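Local atomic coordinates of exotoxin type A (Streptococcus pyogenes phage T12, PDB entry 1FNU), a protein that probably acts as a superantigen toxin of the staphylococcal and streptococcal family, contributing to the virulence of its bacterial host. Residues 79-84 / 141-146. Sequence-based numbering, arbitrary orientation.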
loop_
_atom_site.group_PDB
_atom_site.type_symbol
_atom_site.label_atom_id
_atom_site.label_comp_id
_atom_site.label_asym_id
_atom_site.label_seq_id
_atom_site.Cartn_x
_atom_site.Cartn_y
_atom_site.Cartn_z
ATOM N N TYR A 79 18.481 3.278 18.204
ATOM C CA TYR A 79 17.617 2.919 19.357
ATOM C C TYR A 79 16.261 3.527 18.976
ATOM O O TYR A 79 16.105 4.719 18.994
ATOM C CB TYR A 79 18.168 3.545 20.629
ATOM C CG TYR A 79 17.441 3.041 21.835
ATOM C CD1 TYR A 79 16.051 3.297 21.998
ATOM C CD2 TYR A 79 18.086 2.290 22.808
ATOM C CE1 TYR A 79 15.335 2.799 23.119
ATOM C CE2 TYR A 79 17.338 1.784 23.960
ATOM C CZ TYR A 79 15.973 2.059 24.075
ATOM O OH TYR A 79 15.221 1.574 25.119
ATOM N N GLY A 80 15.290 2.734 18.574
ATOM C CA GLY A 80 14.066 3.381 18.102
ATOM C C GLY A 80 12.786 2.598 18.412
ATOM O O GLY A 80 12.854 1.401 18.714
ATOM N N VAL A 81 11.660 3.327 18.329
ATOM C CA VAL A 81 10.308 2.788 18.571
ATOM C C VAL A 81 9.820 2.429 17.154
ATOM O O VAL A 81 9.580 3.313 16.371
ATOM C CB VAL A 81 9.413 3.925 19.218
ATOM C CG1 VAL A 81 7.933 3.437 19.450
ATOM C CG2 VAL A 81 10.101 4.391 20.521
ATOM N N GLU A 82 9.718 1.160 16.829
ATOM C CA GLU A 82 9.340 0.792 15.496
ATOM C C GLU A 82 7.849 0.591 15.216
ATOM O O GLU A 82 7.093 0.325 16.145
ATOM C CB GLU A 82 10.097 -0.461 15.032
ATOM C CG GLU A 82 9.603 -1.748 15.543
ATOM C CD GLU A 82 9.622 -1.909 17.065
ATOM O OE1 GLU A 82 10.110 -1.083 17.869
ATOM O OE2 GLU A 82 9.172 -2.932 17.521
ATOM N N TYR A 83 7.503 0.749 13.936
ATOM C CA TYR A 83 6.163 0.511 13.392
ATOM C C TYR A 83 6.290 -0.308 12.115
ATOM O O TYR A 83 7.325 -0.305 11.405
ATOM C CB TYR A 83 5.385 1.798 13.051
ATOM C CG TYR A 83 5.929 2.598 11.895
ATOM C CD1 TYR A 83 6.975 3.504 12.096
ATOM C CD2 TYR A 83 5.409 2.473 10.617
ATOM C CE1 TYR A 83 7.510 4.293 11.026
ATOM C CE2 TYR A 83 5.940 3.292 9.512
ATOM C CZ TYR A 83 6.991 4.184 9.764
ATOM O OH TYR A 83 7.471 4.953 8.735
ATOM N N TYR A 84 5.190 -1.007 11.833
ATOM C CA TYR A 84 5.055 -1.912 10.700
ATOM C C TYR A 84 4.036 -1.434 9.668
ATOM O O TYR A 84 4.312 -1.428 8.452
ATOM C CB TYR A 84 4.629 -3.304 11.256
ATOM C CG TYR A 84 5.690 -3.857 12.178
ATOM C CD1 TYR A 84 6.831 -4.419 11.638
ATOM C CD2 TYR A 84 5.602 -3.755 13.555
ATOM C CE1 TYR A 84 7.827 -4.856 12.388
ATOM C CE2 TYR A 84 6.670 -4.212 14.351
ATOM C CZ TYR A 84 7.755 -4.757 13.717
ATOM O OH TYR A 84 8.832 -5.299 14.385
ATOM N N THR A 141 19.783 9.957 21.861
ATOM C CA THR A 141 18.651 10.662 21.266
ATOM C C THR A 141 17.571 10.856 22.314
ATOM O O THR A 141 17.484 10.103 23.239
ATOM C CB THR A 141 17.984 9.931 20.042
ATOM O OG1 THR A 141 17.297 8.771 20.492
ATOM C CG2 THR A 141 19.045 9.541 18.991
ATOM N N ALA A 142 16.797 11.937 22.181
ATOM C CA ALA A 142 15.653 12.193 23.077
ATOM C C ALA A 142 14.722 10.915 22.929
ATOM O O ALA A 142 14.130 10.388 23.907
ATOM C CB ALA A 142 14.921 13.450 22.584
ATOM N N GLN A 143 14.619 10.424 21.693
ATOM C CA GLN A 143 13.820 9.254 21.469
ATOM C C GLN A 143 14.147 8.123 22.464
ATOM O O GLN A 143 13.260 7.517 23.139
ATOM C CB GLN A 143 13.997 8.751 19.995
ATOM C CG GLN A 143 13.070 7.564 19.648
ATOM C CD GLN A 143 13.176 7.040 18.257
ATOM O OE1 GLN A 143 13.993 7.488 17.463
ATOM N NE2 GLN A 143 12.358 6.048 17.946
ATOM N N GLU A 144 15.412 7.785 22.560
ATOM C CA GLU A 144 15.732 6.696 23.447
ATOM C C GLU A 144 15.264 6.939 24.915
ATOM O O GLU A 144 14.721 6.051 25.614
ATOM C CB GLU A 144 17.244 6.411 23.388
ATOM C CG GLU A 144 17.762 5.633 24.551
ATOM C CD GLU A 144 19.269 5.274 24.425
ATOM O OE1 GLU A 144 19.845 5.437 23.324
ATOM O OE2 GLU A 144 19.869 4.799 25.430
ATOM N N LEU A 145 15.422 8.162 25.353
ATOM C CA LEU A 145 15.079 8.473 26.753
ATOM C C LEU A 145 13.575 8.478 26.990
ATOM O O LEU A 145 13.122 8.000 28.036
ATOM C CB LEU A 145 15.688 9.794 27.101
ATOM C CG LEU A 145 17.224 9.729 27.018
ATOM C CD1 LEU A 145 17.682 11.103 27.286
ATOM C CD2 LEU A 145 17.849 8.874 27.998
ATOM N N ASP A 146 12.838 8.979 26.008
ATOM C CA ASP A 146 11.334 9.023 26.009
ATOM C C ASP A 146 10.858 7.563 25.996
ATOM O O ASP A 146 10.026 7.161 26.803
ATOM C CB ASP A 146 10.906 9.797 24.784
ATOM C CG ASP A 146 9.423 10.050 24.714
ATOM O OD1 ASP A 146 8.766 10.151 25.781
ATOM O OD2 ASP A 146 8.912 10.199 23.576
#
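Glu144 lies flat across one face of the Tyr79 ring. Glu144 CG sits over the middle of the Tyr79 ring, 3.6 Å from the centroid and only 6° off the ring normal, a CH-pi contact. The carboxylate is stacked on the ring as well, its plane 14° from the ring plane. Glu144 CD comes within 3.6 Å of Tyr79 CD2, at the CB side of the ring. Glu144 CG is anti to the backbone N (chi1 161°), and the chain stays extended beyond it. This carries the carboxylate across the ring, at about a right angle to the tyrosine side chain. The acid is held by partners beyond the ring: OE1 forms a salt bridge with Lys137, and OE2 forms a salt bridge with Lys148 and a hydrogen bond with Thr135. These bonds probably keep the buried carboxylate charged and fix its rotation.

The contact joins the two domains of the superantigen fold. Tyr79 and Gly80 end strand 75-80 of the OB-fold domain. Thr141 is the N-cap of the long helix 142-157 of the beta-grasp domain. Thr141 OG1 accepts from Glu144 N at 3.0 Å, a capping bond in the first turn. Across the domains, Tyr79 CA and Glu144 CA are 5.9 Å apart.

Gln143 reaches across beside Glu144. Its extended chain carries the amide to Gly80 and Val81. The amide carbon Gln143 CD is 3.8 Å from Gly80 CA. Val81 packs its CB and CG2 against the end of the amide, and its side chain also touches Tyr147 on the next turn of the helix. The model gives the buried Tyr79 O no hydrogen-bond partner.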